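Local coordinates for cytosolic malate dehydrogenase (Trichomonas vaginalis, PDB 4UUO), which probably catalyses the reversible, NAD-dependent oxidation of malate to oxaloacetate, at residues N273-P287 and V298-L312. Numbering follows the deposited sequence.
Sequences NEPYGIKQGTIFSFP and VVEGLELNDWVKGRL
Tyr276 and Val299 are joined by a hydrogen bond between the loop before strand 283-290 and the connection from strand 296-298 to helix 306-329, in the C-terminal domain of the malate dehydrogenase fold. Tyr276 CB carries CG beside the backbone N and anti to the carbonyl carbon (chi1 -53°), which aims the ring at residues 299-304. Along one side of the ring, CD1 meets Leu304 CD1 at 3.6 Å, and CE1 lies near Leu302 CB; on the other side, CE2 comes up to Val299 O. At the tip, OH donates to Val299 O at 2.6 Å, with the acceptor in the plane of the ring. A phenol suits this place because one side of its ring packs on Leu304 and Leu302 while its hydroxyl pairs with a backbone carbonyl. One water lies over a ring face, accepting from Tyr276 N at 2.9 Å and donating to Glu300 O; Trp182 makes an edge-to-face pair with the ring.

Alongside, Val298 CG1 touches both Pro275 CG, at 3.8 Å, and Phe286 CD1, a task for a compact branched side chain. Val299 N donates to Pro287 O (2.7 Å), continuing the antiparallel pairing just past the strand end. Farther along, Leu312 CD2 touches the edge of Phe284 at CZ, 3.6 Å away. The polar links all end on main-chain atoms of 299-300 and so hold the path of the connection, while apolar contacts of Val298 and Leu312 pack it and the helix start onto segment 273-287.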
loop_
_atom_site.group_PDB
_atom_site.type_symbol
_atom_site.label_atom_id
_atom_site.label_comp_id
_atom_site.label_asym_id
_atom_site.label_seq_id
_atom_site.Cartn_x
_atom_site.Cartn_y
_atom_site.Cartn_z
ATOM N N ASN A 273 22.026 31.632 -1.381
ATOM C CA ASN A 273 21.537 32.597 -0.399
ATOM C C ASN A 273 21.914 32.220 1.037
ATOM O O ASN A 273 22.082 33.091 1.888
ATOM C CB ASN A 273 20.015 32.736 -0.530
ATOM C CG ASN A 273 19.410 33.638 0.530
ATOM O OD1 ASN A 273 18.942 33.165 1.566
ATOM N ND2 ASN A 273 19.410 34.943 0.274
ATOM N N GLU A 274 22.060 30.921 1.289
ATOM C CA GLU A 274 22.376 30.396 2.622
ATOM C C GLU A 274 21.438 30.942 3.690
ATOM O O GLU A 274 21.869 31.693 4.566
ATOM C CB GLU A 274 23.827 30.710 3.007
ATOM C CG GLU A 274 24.868 29.904 2.244
ATOM C CD GLU A 274 26.279 30.119 2.768
ATOM O OE1 GLU A 274 26.427 30.712 3.857
ATOM O OE2 GLU A 274 27.241 29.691 2.091
ATOM N N PRO A 275 20.151 30.564 3.622
ATOM C CA PRO A 275 19.184 31.096 4.587
ATOM C C PRO A 275 19.562 30.714 6.014
ATOM O O PRO A 275 20.163 29.657 6.217
ATOM C CB PRO A 275 17.862 30.438 4.168
ATOM C CG PRO A 275 18.097 29.927 2.767
ATOM C CD PRO A 275 19.545 29.571 2.720
ATOM N N TYR A 276 19.244 31.581 6.972
ATOM C CA TYR A 276 19.472 31.316 8.395
ATOM C C TYR A 276 20.936 31.003 8.726
ATOM O O TYR A 276 21.225 30.382 9.754
ATOM C CB TYR A 276 18.571 30.166 8.868
ATOM C CG TYR A 276 17.110 30.385 8.552
ATOM C CD1 TYR A 276 16.323 31.203 9.357
ATOM C CD2 TYR A 276 16.519 29.789 7.444
ATOM C CE1 TYR A 276 14.987 31.418 9.072
ATOM C CE2 TYR A 276 15.180 29.997 7.149
ATOM C CZ TYR A 276 14.421 30.813 7.970
ATOM O OH TYR A 276 13.093 31.031 7.691
ATOM N N GLY A 277 21.850 31.435 7.858
ATOM C CA GLY A 277 23.273 31.224 8.067
ATOM C C GLY A 277 23.691 29.771 7.939
ATOM O O GLY A 277 24.789 29.390 8.362
ATOM N N ILE A 278 22.815 28.949 7.369
ATOM C CA ILE A 278 23.155 27.556 7.110
ATOM C C ILE A 278 24.120 27.500 5.936
ATOM O O ILE A 278 23.761 27.837 4.806
ATOM C CB ILE A 278 21.910 26.697 6.820
ATOM C CG1 ILE A 278 21.052 26.571 8.082
ATOM C CG2 ILE A 278 22.312 25.319 6.320
ATOM C CD1 ILE A 278 21.806 26.035 9.291
ATOM N N LYS A 279 25.351 27.088 6.220
ATOM C CA LYS A 279 26.428 27.118 5.239
ATOM C C LYS A 279 26.164 26.159 4.076
ATOM O O LYS A 279 25.691 25.030 4.269
ATOM C CB LYS A 279 27.763 26.793 5.921
ATOM C CG LYS A 279 28.120 27.778 7.033
ATOM C CD LYS A 279 29.090 27.192 8.054
ATOM C CE LYS A 279 29.464 28.233 9.107
ATOM N NZ LYS A 279 30.343 27.690 10.184
ATOM N N GLN A 280 26.457 26.638 2.869
ATOM C CA GLN A 280 26.300 25.852 1.655
ATOM C C GLN A 280 27.245 24.654 1.702
ATOM O O GLN A 280 28.234 24.670 2.430
ATOM C CB GLN A 280 26.572 26.719 0.417
ATOM C CG GLN A 280 26.140 26.091 -0.907
ATOM C CD GLN A 280 26.369 27.005 -2.099
ATOM O OE1 GLN A 280 26.960 28.079 -1.971
ATOM N NE2 GLN A 280 25.898 26.579 -3.270
ATOM N N GLY A 281 26.934 23.606 0.948
ATOM C CA GLY A 281 27.812 22.453 0.892
ATOM C C GLY A 281 27.277 21.199 1.553
ATOM O O GLY A 281 27.976 20.184 1.609
ATOM N N THR A 282 26.052 21.267 2.071
ATOM C CA THR A 282 25.367 20.074 2.559
ATOM C C THR A 282 23.944 20.013 2.012
ATOM O O THR A 282 23.429 20.997 1.472
ATOM C CB THR A 282 25.309 20.016 4.107
ATOM O OG1 THR A 282 24.578 21.140 4.610
ATOM C CG2 THR A 282 26.710 19.993 4.718
ATOM N N ILE A 283 23.317 18.848 2.147
ATOM C CA ILE A 283 21.897 18.700 1.857
ATOM C C ILE A 283 21.118 18.925 3.157
ATOM O O ILE A 283 21.105 18.067 4.041
ATOM C CB ILE A 283 21.578 17.314 1.260
ATOM C CG1 ILE A 283 22.517 17.018 0.090
ATOM C CG2 ILE A 283 20.133 17.241 0.804
ATOM C CD1 ILE A 283 22.449 18.049 -1.014
ATOM N N PHE A 284 20.485 20.091 3.264
ATOM C CA PHE A 284 19.883 20.560 4.512
ATOM C C PHE A 284 18.363 20.667 4.391
ATOM O O PHE A 284 17.848 21.137 3.375
ATOM C CB PHE A 284 20.483 21.920 4.895
ATOM C CG PHE A 284 20.328 22.281 6.349
ATOM C CD1 PHE A 284 19.194 22.932 6.800
ATOM C CD2 PHE A 284 21.334 21.987 7.259
ATOM C CE1 PHE A 284 19.061 23.270 8.135
ATOM C CE2 PHE A 284 21.208 22.321 8.594
ATOM C CZ PHE A 284 20.070 22.962 9.034
ATOM N N SER A 285 17.644 20.237 5.424
ATOM C CA SER A 285 16.186 20.287 5.403
ATOM C C SER A 285 15.681 21.665 5.819
ATOM O O SER A 285 16.085 22.189 6.855
ATOM C CB SER A 285 15.592 19.204 6.312
ATOM O OG SER A 285 14.175 19.164 6.217
ATOM N N PHE A 286 14.795 22.236 5.003
ATOM C CA PHE A 286 14.217 23.552 5.262
ATOM C C PHE A 286 12.695 23.522 5.242
ATOM O O PHE A 286 12.097 22.641 4.621
ATOM C CB PHE A 286 14.699 24.568 4.220
ATOM C CG PHE A 286 16.156 24.895 4.310
ATOM C CD1 PHE A 286 16.598 25.934 5.114
ATOM C CD2 PHE A 286 17.086 24.176 3.575
ATOM C CE1 PHE A 286 17.948 26.243 5.193
ATOM C CE2 PHE A 286 18.434 24.477 3.646
ATOM C CZ PHE A 286 18.867 25.512 4.456
ATOM N N PRO A 287 12.060 24.491 5.919
ATOM C CA PRO A 287 10.651 24.765 5.635
ATOM C C PRO A 287 10.558 25.406 4.258
ATOM O O PRO A 287 11.111 26.491 4.043
ATOM C CB PRO A 287 10.240 25.737 6.748
ATOM C CG PRO A 287 11.507 26.401 7.156
ATOM C CD PRO A 287 12.594 25.369 6.974
ATOM N N VAL A 298 12.775 28.115 -0.273
ATOM C CA VAL A 298 12.955 28.110 1.176
ATOM C C VAL A 298 12.195 29.259 1.830
ATOM O O VAL A 298 12.338 30.413 1.422
ATOM C CB VAL A 298 14.455 28.219 1.563
ATOM C CG1 VAL A 298 14.619 28.379 3.073
ATOM C CG2 VAL A 298 15.240 27.019 1.055
ATOM N N VAL A 299 11.385 28.946 2.838
ATOM C CA VAL A 299 10.741 29.975 3.654
ATOM C C VAL A 299 11.822 30.734 4.432
ATOM O O VAL A 299 12.396 30.198 5.382
ATOM C CB VAL A 299 9.704 29.363 4.623
ATOM C CG1 VAL A 299 9.176 30.407 5.588
ATOM C CG2 VAL A 299 8.563 28.711 3.842
ATOM N N GLU A 300 12.095 31.975 4.025
ATOM C CA GLU A 300 13.313 32.679 4.447
ATOM C C GLU A 300 13.208 33.567 5.691
ATOM O O GLU A 300 14.189 33.717 6.423
ATOM C CB GLU A 300 13.838 33.537 3.292
ATOM C CG GLU A 300 14.619 32.774 2.239
ATOM C CD GLU A 300 15.226 33.692 1.193
ATOM O OE1 GLU A 300 15.087 34.927 1.326
ATOM O OE2 GLU A 300 15.846 33.181 0.237
ATOM N N GLY A 301 12.047 34.170 5.928
ATOM C CA GLY A 301 11.922 35.129 7.015
ATOM C C GLY A 301 11.146 34.624 8.215
ATOM O O GLY A 301 9.971 34.944 8.378
ATOM N N LEU A 302 11.805 33.838 9.062
ATOM C CA LEU A 302 11.152 33.265 10.238
ATOM C C LEU A 302 11.868 33.658 11.529
ATOM O O LEU A 302 13.061 33.966 11.523
ATOM C CB LEU A 302 11.079 31.733 10.132
ATOM C CG LEU A 302 10.088 31.098 9.146
ATOM C CD1 LEU A 302 10.221 29.584 9.136
ATOM C CD2 LEU A 302 8.667 31.492 9.478
ATOM N N GLU A 303 11.124 33.648 12.632
ATOM C CA GLU A 303 11.686 33.922 13.949
ATOM C C GLU A 303 12.086 32.624 14.645
ATOM O O GLU A 303 11.229 31.832 15.052
ATOM C CB GLU A 303 10.688 34.700 14.814
ATOM C CG GLU A 303 10.270 36.046 14.243
ATOM C CD GLU A 303 11.395 37.062 14.250
ATOM O OE1 GLU A 303 12.345 36.899 15.045
ATOM O OE2 GLU A 303 11.328 38.026 13.458
ATOM N N LEU A 304 13.390 32.408 14.777
ATOM C CA LEU A 304 13.899 31.209 15.426
ATOM C C LEU A 304 14.365 31.518 16.841
ATOM O O LEU A 304 15.167 32.423 17.051
ATOM C CB LEU A 304 15.050 30.601 14.621
ATOM C CG LEU A 304 14.795 30.299 13.143
ATOM C CD1 LEU A 304 15.982 29.567 12.560
ATOM C CD2 LEU A 304 13.517 29.493 12.950
ATOM N N ASN A 305 13.861 30.765 17.811
ATOM C CA ASN A 305 14.284 30.937 19.194
ATOM C C ASN A 305 15.635 30.272 19.450
ATOM O O ASN A 305 16.211 29.647 18.557
ATOM C CB ASN A 305 13.224 30.388 20.155
ATOM C CG ASN A 305 12.653 29.059 19.700
ATOM O OD1 ASN A 305 13.178 27.997 20.032
ATOM N ND2 ASN A 305 11.570 29.113 18.937
ATOM N N ASP A 306 16.134 30.413 20.672
ATOM C CA ASP A 306 17.453 29.904 21.032
ATOM C C ASP A 306 17.503 28.381 20.984
ATOM O O ASP A 306 18.579 27.794 20.862
ATOM C CB ASP A 306 17.857 30.401 22.423
ATOM C CG ASP A 306 18.046 31.912 22.478
ATOM O OD1 ASP A 306 17.502 32.618 21.602
ATOM O OD2 ASP A 306 18.737 32.395 23.403
ATOM N N TRP A 307 16.341 27.743 21.087
ATOM C CA TRP A 307 16.273 26.293 20.969
ATOM C C TRP A 307 16.470 25.886 19.514
ATOM O O TRP A 307 17.336 25.068 19.207
ATOM C CB TRP A 307 14.943 25.750 21.501
ATOM C CG TRP A 307 14.850 24.246 21.456
ATOM C CD1 TRP A 307 15.438 23.361 22.319
ATOM C CD2 TRP A 307 14.124 23.452 20.502
ATOM N NE1 TRP A 307 15.125 22.070 21.961
ATOM C CE2 TRP A 307 14.322 22.097 20.852
ATOM C CE3 TRP A 307 13.330 23.754 19.391
ATOM C CZ2 TRP A 307 13.752 21.048 20.128
ATOM C CZ3 TRP A 307 12.766 22.708 18.673
ATOM C CH2 TRP A 307 12.980 21.373 19.045
ATOM N N VAL A 308 15.672 26.473 18.626
ATOM C CA VAL A 308 15.727 26.153 17.203
ATOM C C VAL A 308 17.118 26.403 16.626
ATOM O O VAL A 308 17.680 25.543 15.941
ATOM C CB VAL A 308 14.689 26.966 16.407
ATOM C CG1 VAL A 308 14.799 26.666 14.925
ATOM C CG2 VAL A 308 13.286 26.655 16.906
ATOM N N LYS A 309 17.675 27.576 16.923
ATOM C CA LYS A 309 19.003 27.946 16.438
ATOM C C LYS A 309 20.094 26.993 16.944
ATOM O O LYS A 309 20.954 26.562 16.175
ATOM C CB LYS A 309 19.330 29.387 16.840
ATOM C CG LYS A 309 18.500 30.443 16.114
ATOM C CD LYS A 309 18.753 31.843 16.665
ATOM C CE LYS A 309 17.997 32.902 15.866
ATOM N NZ LYS A 309 18.081 34.279 16.453
ATOM N N GLY A 310 20.051 26.658 18.230
ATOM C CA GLY A 310 21.032 25.756 18.810
ATOM C C GLY A 310 20.919 24.362 18.229
ATOM O O GLY A 310 21.906 23.631 18.143
ATOM N N ARG A 311 19.701 24.002 17.830
ATOM C CA ARG A 311 19.422 22.714 17.201
ATOM C C ARG A 311 19.902 22.684 15.748
ATOM O O ARG A 311 20.179 21.617 15.200
ATOM C CB ARG A 311 17.922 22.402 17.265
ATOM C CG ARG A 311 17.419 21.948 18.628
ATOM C CD ARG A 311 18.136 20.690 19.099
ATOM N NE ARG A 311 17.296 19.858 19.961
ATOM C CZ ARG A 311 16.550 18.841 19.528
ATOM N NH1 ARG A 311 16.532 18.524 18.238
ATOM N NH2 ARG A 311 15.819 18.140 20.386
ATOM N N LEU A 312 19.985 23.862 15.134
ATOM C CA LEU A 312 20.465 23.997 13.763
ATOM C C LEU A 312 21.974 23.835 13.677
ATOM O O LEU A 312 22.501 23.287 12.710
ATOM C CB LEU A 312 20.069 25.354 13.189
ATOM C CG LEU A 312 18.603 25.543 12.819
ATOM C CD1 LEU A 312 18.352 27.000 12.476
ATOM C CD2 LEU A 312 18.262 24.645 11.651
HETATM O O HOH W 1 17.129 33.510 6.530
#